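PDB 6T3T: 4-hydroxy-tetrahydrodipicolinate synthase from Methylacidiphilum fumariolicum SolV, which probably catalyses the condensation of pyruvate with aspartate beta-semialdehyde to 4-hydroxy-tetrahydrodipicolinate, a step of lysine biosynthesis. Local coordinates for residues 13-17 and 18-22; 59-62 and 63-67. All coordinates share one frame; numbering follows the deposited sequence.

Interaction 1. Residues 13-17 and 18-22; sequences PFHNG and QIDRK
A tight beta hairpin with a type I' turn from His15 to Gln18 follows the first strand of the TIM barrel and runs straight into the N-cap of helix 21-32. His15 N donates to Gln18 O at 2.8 Å. Gln18 N returns only a weak bond to His15 O. Further from the turn, Asp20 N reaches Pro13 O at 2.9 Å, and that bond is straight at the hydrogen, 176°. Gln18 O also receives a CA-H...O contact from Phe14 CA. Phe14 and Ile19 form an antiparallel non-hydrogen-bonded pair whose side chains diverge. Ile19 packs on Leu59 and Leu62 of helix 53-67, and Phe14 makes a cation-pi contact with Arg268. Asp20 CG is anti to its N (chi1 -174°), which brings the carboxylate alongside the base of the His15 side chain, OD2 3.5 Å from His15 CB. The imidazole and carboxylate planes are 42° apart. The other carboxylate oxygen, OD1, caps Ala23 N, while His15 ND1 is hydrogen-bonded to Asp264. Gly17, with positive phi, sits inside the turn, and its N is hydrogen-bonded to Glu266. A water bridges the two segments, donating to Phe14 O at 2.9 Å and to Asp20 OD2 at 2.8 Å.

Interaction 2. Residues 59-62 and 63-67; sequences LVRL and TAEIV
Thr63 has OG1 anti to its own carbonyl carbon (chi1 -58°), which turns the hydroxyl back along the helix to Leu59 O, 2.8 Å away. Thr63 N bonds to the same oxygen at 3.0 Å. The two donors arrive from opposite faces of the Leu59 carbonyl plane, so one oxygen is gripped twice and the buried hydroxyl is satisfied within its own helix. The next bonds follow the regular i to i+4 pattern. Ala64 N reaches Val60 O, Glu65 N reaches Arg61 O at 2.8 Å, and Ile66 N reaches Leu62 O. Arg61 and Glu65 lie side by side and point the same way. Arg61 bends at chi3 (32°), and the charged groups do not meet: NE is 4.8 Å from Glu65 OE1. The touch is instead made by the aliphatic part, with Arg61 CG 3.3 Å from Glu65 OE1. The guanidinium forms its salt bridge with Glu58, one turn earlier. Leu62 CB and Ile66 CD1 pack at 4.3 Å on the side facing helix 21-32. Thr63 and Ala64 rest on Ile73 of strand 72-76. This is one amphipathic helix of a TIM barrel, the crossover of a beta-alpha-beta unit from strand 38-40 to strand 72-76.

Overall arrangement
Interactions 1 and 2 belong to neighbouring parts of one TIM barrel, with centres about 14 Å apart. They meet through apolar side chains. Ile19 CD1 of the hairpin lies 3.6 Å from Leu59 CG, and Ile19 CG2 lies 4.0 Å from Leu62 CD1. The aliphatic part of Arg21 adds to this, with its CD 4.1 Å from Leu62 CD2. Leu24 of helix 21-32 touches Pro13 as well as Leu59 and Leu62, so it links both contacts. The side chain of Thr45, predicted to bind pyruvate, is about 9 Å from that of Pro13 and about 11 Å from that of Leu59. Neither contact includes a residue predicted to act in catalysis or to bind pyruvate. Where they meet, the hairpin packs against helices outside the barrel.

Interaction 1. Residues 13-17 and 18-22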
loop_
_atom_site.group_PDB
_atom_site.type_symbol
_atom_site.label_atom_id
_atom_site.label_comp_id
_atom_site.label_asym_id
_atom_site.label_seq_id
_atom_site.Cartn_x
_atom_site.Cartn_y
_atom_site.Cartn_z
ATOM N N PRO A 13 -7.691 33.166 -5.033
ATOM C CA PRO A 13 -6.673 34.160 -4.674
ATOM C C PRO A 13 -7.093 34.910 -3.419
ATOM O O PRO A 13 -8.256 35.286 -3.267
ATOM C CB PRO A 13 -6.595 35.071 -5.906
ATOM C CG PRO A 13 -7.859 34.866 -6.637
ATOM C CD PRO A 13 -8.289 33.442 -6.352
ATOM N N PHE A 14 -6.161 35.018 -2.471
ATOM C CA PHE A 14 -6.392 35.733 -1.228
ATOM C C PHE A 14 -5.485 36.946 -1.138
ATOM O O PHE A 14 -4.298 36.874 -1.480
ATOM C CB PHE A 14 -6.113 34.844 -0.015
ATOM C CG PHE A 14 -6.988 33.646 0.076
ATOM C CD1 PHE A 14 -8.337 33.728 -0.214
ATOM C CD2 PHE A 14 -6.456 32.421 0.469
ATOM C CE1 PHE A 14 -9.141 32.606 -0.093
ATOM C CE2 PHE A 14 -7.256 31.305 0.574
ATOM C CZ PHE A 14 -8.600 31.398 0.286
ATOM N N HIS A 15 -6.017 38.011 -0.544
ATOM C CA HIS A 15 -5.236 39.201 -0.245
ATOM C C HIS A 15 -5.753 39.776 1.063
ATOM O O HIS A 15 -6.911 40.218 1.135
ATOM C CB HIS A 15 -5.355 40.220 -1.376
ATOM C CG HIS A 15 -4.561 41.462 -1.151
ATOM N ND1 HIS A 15 -3.187 41.459 -1.069
ATOM C CD2 HIS A 15 -4.945 42.754 -1.024
ATOM C CE1 HIS A 15 -2.755 42.695 -0.886
ATOM N NE2 HIS A 15 -3.804 43.498 -0.849
ATOM N N ASN A 16 -4.888 39.785 2.079
ATOM C CA ASN A 16 -5.233 40.298 3.401
ATOM C C ASN A 16 -6.433 39.560 3.990
ATOM O O ASN A 16 -7.398 40.156 4.469
ATOM C CB ASN A 16 -5.483 41.804 3.337
ATOM C CG ASN A 16 -4.305 42.548 2.764
ATOM O OD1 ASN A 16 -4.468 43.525 2.052
ATOM N ND2 ASN A 16 -3.110 42.073 3.057
ATOM N N GLY A 17 -6.372 38.245 3.926
ATOM C CA GLY A 17 -7.385 37.428 4.546
ATOM C C GLY A 17 -8.710 37.404 3.847
ATOM O O GLY A 17 -9.661 36.810 4.358
ATOM N N GLN A 18 -8.802 37.961 2.649
ATOM C CA GLN A 18 -10.092 37.987 1.961
ATOM C C GLN A 18 -9.859 37.607 0.508
ATOM O O GLN A 18 -8.711 37.569 0.039
ATOM C CB GLN A 18 -10.720 39.374 2.103
ATOM C CG GLN A 18 -10.959 39.745 3.574
ATOM C CD GLN A 18 -11.118 41.248 3.828
ATOM O OE1 GLN A 18 -11.245 42.063 2.893
ATOM N NE2 GLN A 18 -11.121 41.648 5.109
ATOM N N ILE A 19 -10.953 37.319 -0.200
ATOM C CA ILE A 19 -10.880 37.028 -1.627
ATOM C C ILE A 19 -10.281 38.228 -2.352
ATOM O O ILE A 19 -10.676 39.374 -2.119
ATOM C CB ILE A 19 -12.268 36.677 -2.183
ATOM C CG1 ILE A 19 -12.793 35.388 -1.556
ATOM C CG2 ILE A 19 -12.236 36.535 -3.705
ATOM C CD1 ILE A 19 -14.268 35.140 -1.842
ATOM N N ASP A 20 -9.274 37.971 -3.184
ATOM C CA ASP A 20 -8.623 38.989 -4.004
ATOM C C ASP A 20 -9.360 39.071 -5.346
ATOM O O ASP A 20 -9.137 38.249 -6.246
ATOM C CB ASP A 20 -7.144 38.656 -4.184
ATOM C CG ASP A 20 -6.378 39.753 -4.914
ATOM O OD1 ASP A 20 -7.013 40.623 -5.562
ATOM O OD2 ASP A 20 -5.128 39.736 -4.845
ATOM N N ARG A 21 -10.245 40.067 -5.482
ATOM C CA ARG A 21 -11.125 40.116 -6.652
ATOM C C ARG A 21 -10.372 40.503 -7.916
ATOM O O ARG A 21 -10.637 39.960 -8.990
ATOM C CB ARG A 21 -12.268 41.107 -6.428
ATOM C CG ARG A 21 -13.188 40.738 -5.296
ATOM C CD ARG A 21 -14.460 41.581 -5.292
ATOM N NE ARG A 21 -15.265 41.216 -4.132
ATOM C CZ ARG A 21 -16.550 41.510 -3.975
ATOM N NH1 ARG A 21 -17.205 42.189 -4.914
ATOM N NH2 ARG A 21 -17.177 41.119 -2.870
ATOM N N LYS A 22 -9.434 41.432 -7.801
ATOM C CA LYS A 22 -8.634 41.820 -8.950
ATOM C C LYS A 22 -7.786 40.652 -9.452
ATOM O O LYS A 22 -7.700 40.410 -10.662
ATOM C CB LYS A 22 -7.769 43.022 -8.594
ATOM C CG LYS A 22 -6.974 43.569 -9.778
ATOM C CD LYS A 22 -7.895 44.109 -10.880
ATOM C CE LYS A 22 -7.401 43.745 -12.292
ATOM N NZ LYS A 22 -7.852 42.364 -12.683
HETATM O O HOH W 1 -4.120 37.139 -4.379
#

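Interaction 2. Residues 59-62 and 63-67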
loop_
_atom_site.group_PDB
_atom_site.type_symbol
_atom_site.label_atom_id
_atom_site.label_comp_id
_atom_site.label_asym_id
_atom_site.label_seq_id
_atom_site.Cartn_x
_atom_site.Cartn_y
_atom_site.Cartn_z
ATOM N N LEU A 59 -17.065 33.122 -4.147
ATOM C CA LEU A 59 -16.103 32.787 -5.196
ATOM C C LEU A 59 -16.816 32.228 -6.414
ATOM O O LEU A 59 -16.489 32.587 -7.557
ATOM C CB LEU A 59 -15.076 31.776 -4.677
ATOM C CG LEU A 59 -13.782 32.333 -4.072
ATOM C CD1 LEU A 59 -13.202 31.350 -3.074
ATOM C CD2 LEU A 59 -12.734 32.675 -5.156
ATOM N N VAL A 60 -17.854 31.412 -6.190
ATOM C CA VAL A 60 -18.592 30.873 -7.323
ATOM C C VAL A 60 -19.353 31.979 -8.040
ATOM O O VAL A 60 -19.374 32.039 -9.277
ATOM C CB VAL A 60 -19.530 29.749 -6.865
ATOM C CG1 VAL A 60 -20.409 29.267 -8.053
ATOM C CG2 VAL A 60 -18.701 28.642 -6.302
ATOM N N ARG A 61 -19.940 32.899 -7.280
ATOM C CA ARG A 61 -20.675 34.001 -7.887
ATOM C C ARG A 61 -19.746 34.915 -8.671
ATOM O O ARG A 61 -20.078 35.335 -9.787
ATOM C CB ARG A 61 -21.434 34.793 -6.822
ATOM C CG ARG A 61 -22.504 35.711 -7.398
ATOM C CD ARG A 61 -23.530 36.019 -6.335
ATOM N NE ARG A 61 -22.877 36.045 -5.038
ATOM C CZ ARG A 61 -23.419 35.583 -3.913
ATOM N NH1 ARG A 61 -24.627 35.019 -3.929
ATOM N NH2 ARG A 61 -22.722 35.659 -2.782
ATOM N N LEU A 62 -18.598 35.268 -8.082
ATOM C CA LEU A 62 -17.646 36.135 -8.770
ATOM C C LEU A 62 -17.167 35.509 -10.064
ATOM O O LEU A 62 -17.054 36.192 -11.086
ATOM C CB LEU A 62 -16.441 36.403 -7.883
ATOM C CG LEU A 62 -16.657 37.432 -6.800
ATOM C CD1 LEU A 62 -15.562 37.254 -5.751
ATOM C CD2 LEU A 62 -16.649 38.826 -7.415
ATOM N N THR A 63 -16.857 34.209 -10.022
ATOM C CA THR A 63 -16.441 33.494 -11.218
ATOM C C THR A 63 -17.523 33.569 -12.291
ATOM O O THR A 63 -17.231 33.873 -13.447
ATOM C CB THR A 63 -16.095 32.040 -10.876
ATOM O OG1 THR A 63 -15.061 32.005 -9.878
ATOM C CG2 THR A 63 -15.628 31.286 -12.122
ATOM N N ALA A 64 -18.785 33.325 -11.916
ATOM C CA ALA A 64 -19.865 33.413 -12.896
ATOM C C ALA A 64 -19.991 34.823 -13.426
ATOM O O ALA A 64 -20.134 35.023 -14.634
ATOM C CB ALA A 64 -21.202 32.952 -12.309
ATOM N N GLU A 65 -19.932 35.822 -12.536
ATOM C CA GLU A 65 -20.071 37.199 -12.989
ATOM C C GLU A 65 -18.949 37.594 -13.934
ATOM O O GLU A 65 -19.215 38.173 -14.993
ATOM C CB GLU A 65 -20.094 38.150 -11.806
ATOM C CG GLU A 65 -21.432 38.173 -11.148
ATOM C CD GLU A 65 -21.340 38.716 -9.763
ATOM O OE1 GLU A 65 -22.336 38.589 -9.027
ATOM O OE2 GLU A 65 -20.279 39.280 -9.422
ATOM N N ILE A 66 -17.698 37.244 -13.591
ATOM C CA ILE A 66 -16.552 37.621 -14.428
ATOM C C ILE A 66 -16.603 36.902 -15.767
ATOM O O ILE A 66 -16.483 37.529 -16.821
ATOM C CB ILE A 66 -15.222 37.338 -13.702
ATOM C CG1 ILE A 66 -14.998 38.341 -12.565
ATOM C CG2 ILE A 66 -14.054 37.371 -14.679
ATOM C CD1 ILE A 66 -14.313 37.704 -11.339
ATOM N N VAL A 67 -16.845 35.589 -15.742
ATOM C CA VAL A 67 -16.799 34.777 -16.951
ATOM C C VAL A 67 -17.942 35.149 -17.872
ATOM O O VAL A 67 -17.780 35.135 -19.097
ATOM C CB VAL A 67 -16.813 33.275 -16.591
ATOM C CG1 VAL A 67 -17.074 32.405 -17.831
ATOM C CG2 VAL A 67 -15.482 32.876 -15.983
#